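Local coordinates for EDTA monooxygenase (EDTA-degrading bacterium BNC1, PDB 5DQP) that oxidises EDTA as a monooxygenase of the bacterial luciferase-like family, probably using reduced FMN supplied by a partner flavin reductase, at the interface of chains A and B. Coordinates in Å, arbitrary orientation; residue numbers count along the deposited sequence, not the author numbering. Chains: chain A/B, EDTA monooxygenase.

The interface of chains A and B. Residues chain A 164, 166, 178-179; chain B 22, 29-30, 33, 68-69.
A:Phe166 and B:Phe33 meet edge to face at this aromatic patch of the A–B interface, a worked example of how two chains can meet through interlocking rings. Followed outward, A:Phe166 begins with CB, which lies over the rim of the A:Trp164 indole within its own chain. CG stands anti to the backbone N and beside the carbonyl carbon (chi1 177°), with the ring directed toward chain B. From CG to CZ, every ring atom then lies about equally far from B:Phe33 CE2, which points at the centre of the face; CZ is 3.9 Å from it. On one side of the ring CE1 also touches B:Trp22 CZ3 at 4.0 Å, and on the other CE2 reaches the methyl CB of B:Ala30. An alanine in place of A:Phe166 would probably leave the edge of B:Phe33 without the face it points into and open a gap beside B:Trp22.

B:Phe33 also meets A:Trp164 tip to tip, its CZ 3.6 Å from CH2. The indole is fixed in turn by its NE1, which donates in the ring plane to a carbonyl lone pair of A:Phe179 O at 2.8 Å. The A:Phe179 ring presents CE1 to B:Trp22 CH2, the planes inclined at 58°, while CZ meets B:Pro69 CD at 3.7 Å. The B:Trp22 indole is sandwiched between B:Arg29 CD, over the centre of one face, and B:Arg68 CB and B:Pro69 CD toward the rim of the other. A polar link is made by a water, 2.7 Å from B:Arg29 NE and also bound to A:Pro178 O. Repeated by the two-fold, this largely apolar patch probably helps hold together the pair of the deposited assembly, if that pair is the working dimer.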
loop_
_atom_site.group_PDB
_atom_site.type_symbol
_atom_site.label_atom_id
_atom_site.label_comp_id
_atom_site.label_asym_id
_atom_site.label_seq_id
_atom_site.Cartn_x
_atom_site.Cartn_y
_atom_site.Cartn_z
ATOM N N TRP A 164 -8.905 4.918 18.306
ATOM C CA TRP A 164 -7.664 5.133 19.056
ATOM C C TRP A 164 -7.280 6.595 18.911
ATOM O O TRP A 164 -6.796 7.006 17.856
ATOM C CB TRP A 164 -6.530 4.234 18.576
ATOM C CG TRP A 164 -5.265 4.396 19.405
ATOM C CD1 TRP A 164 -5.145 5.006 20.639
ATOM C CD2 TRP A 164 -3.959 3.944 19.065
ATOM N NE1 TRP A 164 -3.842 4.939 21.087
ATOM C CE2 TRP A 164 -3.098 4.280 20.146
ATOM C CE3 TRP A 164 -3.431 3.245 17.981
ATOM C CZ2 TRP A 164 -1.743 3.985 20.130
ATOM C CZ3 TRP A 164 -2.088 2.944 17.979
ATOM C CH2 TRP A 164 -1.262 3.307 19.045
ATOM N N PHE A 166 -4.684 8.805 20.294
ATOM C CA PHE A 166 -3.413 8.879 21.008
ATOM C C PHE A 166 -3.161 10.320 21.465
ATOM O O PHE A 166 -3.506 11.263 20.756
ATOM C CB PHE A 166 -2.287 8.393 20.082
ATOM C CG PHE A 166 -0.900 8.475 20.666
ATOM C CD1 PHE A 166 -0.416 7.466 21.480
ATOM C CD2 PHE A 166 -0.097 9.573 20.411
ATOM C CE1 PHE A 166 0.850 7.549 22.032
ATOM C CE2 PHE A 166 1.170 9.663 20.955
ATOM C CZ PHE A 166 1.649 8.638 21.769
ATOM N N PRO A 178 -0.696 6.568 28.682
ATOM C CA PRO A 178 0.043 7.033 27.506
ATOM C C PRO A 178 -0.599 6.633 26.176
ATOM O O PRO A 178 -0.236 7.224 25.151
ATOM C CB PRO A 178 1.425 6.396 27.685
ATOM C CG PRO A 178 1.115 5.096 28.410
ATOM C CD PRO A 178 -0.056 5.401 29.325
ATOM N N PHE A 179 -1.516 5.653 26.151
ATOM C CA PHE A 179 -2.238 5.330 24.922
ATOM C C PHE A 179 -3.403 6.274 24.653
ATOM O O PHE A 179 -3.936 6.260 23.539
ATOM C CB PHE A 179 -2.761 3.890 24.947
ATOM C CG PHE A 179 -1.723 2.843 24.591
ATOM C CD1 PHE A 179 -0.771 2.447 25.517
ATOM C CD2 PHE A 179 -1.726 2.231 23.344
ATOM C CE1 PHE A 179 0.170 1.487 25.200
ATOM C CE2 PHE A 179 -0.785 1.254 23.017
ATOM C CZ PHE A 179 0.162 0.883 23.938
ATOM N N TRP B 22 9.904 3.227 24.057
ATOM C CA TRP B 22 9.431 4.518 23.572
ATOM C C TRP B 22 9.643 5.635 24.584
ATOM O O TRP B 22 9.522 6.805 24.206
ATOM C CB TRP B 22 7.947 4.468 23.147
ATOM C CG TRP B 22 6.931 4.038 24.175
ATOM C CD1 TRP B 22 7.169 3.458 25.408
ATOM C CD2 TRP B 22 5.501 4.175 24.064
ATOM N NE1 TRP B 22 5.973 3.229 26.046
ATOM C CE2 TRP B 22 4.937 3.661 25.252
ATOM C CE3 TRP B 22 4.640 4.695 23.072
ATOM C CZ2 TRP B 22 3.551 3.641 25.478
ATOM C CZ3 TRP B 22 3.258 4.670 23.294
ATOM C CH2 TRP B 22 2.728 4.149 24.490
ATOM N N ARG B 29 7.576 9.507 22.955
ATOM C CA ARG B 29 6.800 8.312 22.580
ATOM C C ARG B 29 6.162 8.425 21.186
ATOM O O ARG B 29 5.858 7.404 20.557
ATOM C CB ARG B 29 5.694 8.047 23.617
ATOM C CG ARG B 29 6.166 7.539 24.990
ATOM C CD ARG B 29 4.959 7.206 25.896
ATOM N NE ARG B 29 4.164 8.390 26.252
ATOM C CZ ARG B 29 4.452 9.180 27.287
ATOM N NH1 ARG B 29 5.514 8.920 28.041
ATOM N NH2 ARG B 29 3.709 10.243 27.547
ATOM N N ALA B 30 5.877 9.640 20.722
ATOM C CA ALA B 30 5.210 9.821 19.432
ATOM C C ALA B 30 6.142 9.601 18.246
ATOM O O ALA B 30 5.666 9.585 17.101
ATOM C CB ALA B 30 4.595 11.225 19.340
ATOM N N PHE B 33 5.297 7.151 15.411
ATOM C CA PHE B 33 4.327 7.418 14.362
ATOM C C PHE B 33 4.896 8.330 13.282
ATOM O O PHE B 33 4.136 8.841 12.452
ATOM C CB PHE B 33 3.045 8.012 14.951
ATOM C CG PHE B 33 2.424 7.152 16.028
ATOM C CD1 PHE B 33 1.904 5.910 15.721
ATOM C CD2 PHE B 33 2.408 7.576 17.346
ATOM C CE1 PHE B 33 1.348 5.105 16.719
ATOM C CE2 PHE B 33 1.869 6.808 18.333
ATOM C CZ PHE B 33 1.331 5.561 18.033
ATOM N N ARG B 68 5.019 -0.460 24.943
ATOM C CA ARG B 68 4.864 0.340 23.739
ATOM C C ARG B 68 4.186 -0.484 22.644
ATOM O O ARG B 68 4.368 -1.706 22.577
ATOM C CB ARG B 68 6.222 0.848 23.258
ATOM C CG ARG B 68 7.200 -0.262 23.006
ATOM C CD ARG B 68 7.149 -0.730 21.562
ATOM N NE ARG B 68 8.014 -1.887 21.381
ATOM C CZ ARG B 68 7.666 -3.135 21.692
ATOM N NH1 ARG B 68 8.531 -4.117 21.483
ATOM N NH2 ARG B 68 6.455 -3.408 22.195
ATOM N N PRO B 69 3.391 0.143 21.775
ATOM C CA PRO B 69 2.748 -0.607 20.681
ATOM C C PRO B 69 3.776 -1.070 19.658
ATOM O O PRO B 69 4.574 -0.278 19.154
ATOM C CB PRO B 69 1.769 0.405 20.075
ATOM C CG PRO B 69 2.284 1.731 20.475
ATOM C CD PRO B 69 3.041 1.575 21.767
HETATM O O HOH W 1 1.724 8.974 25.176
#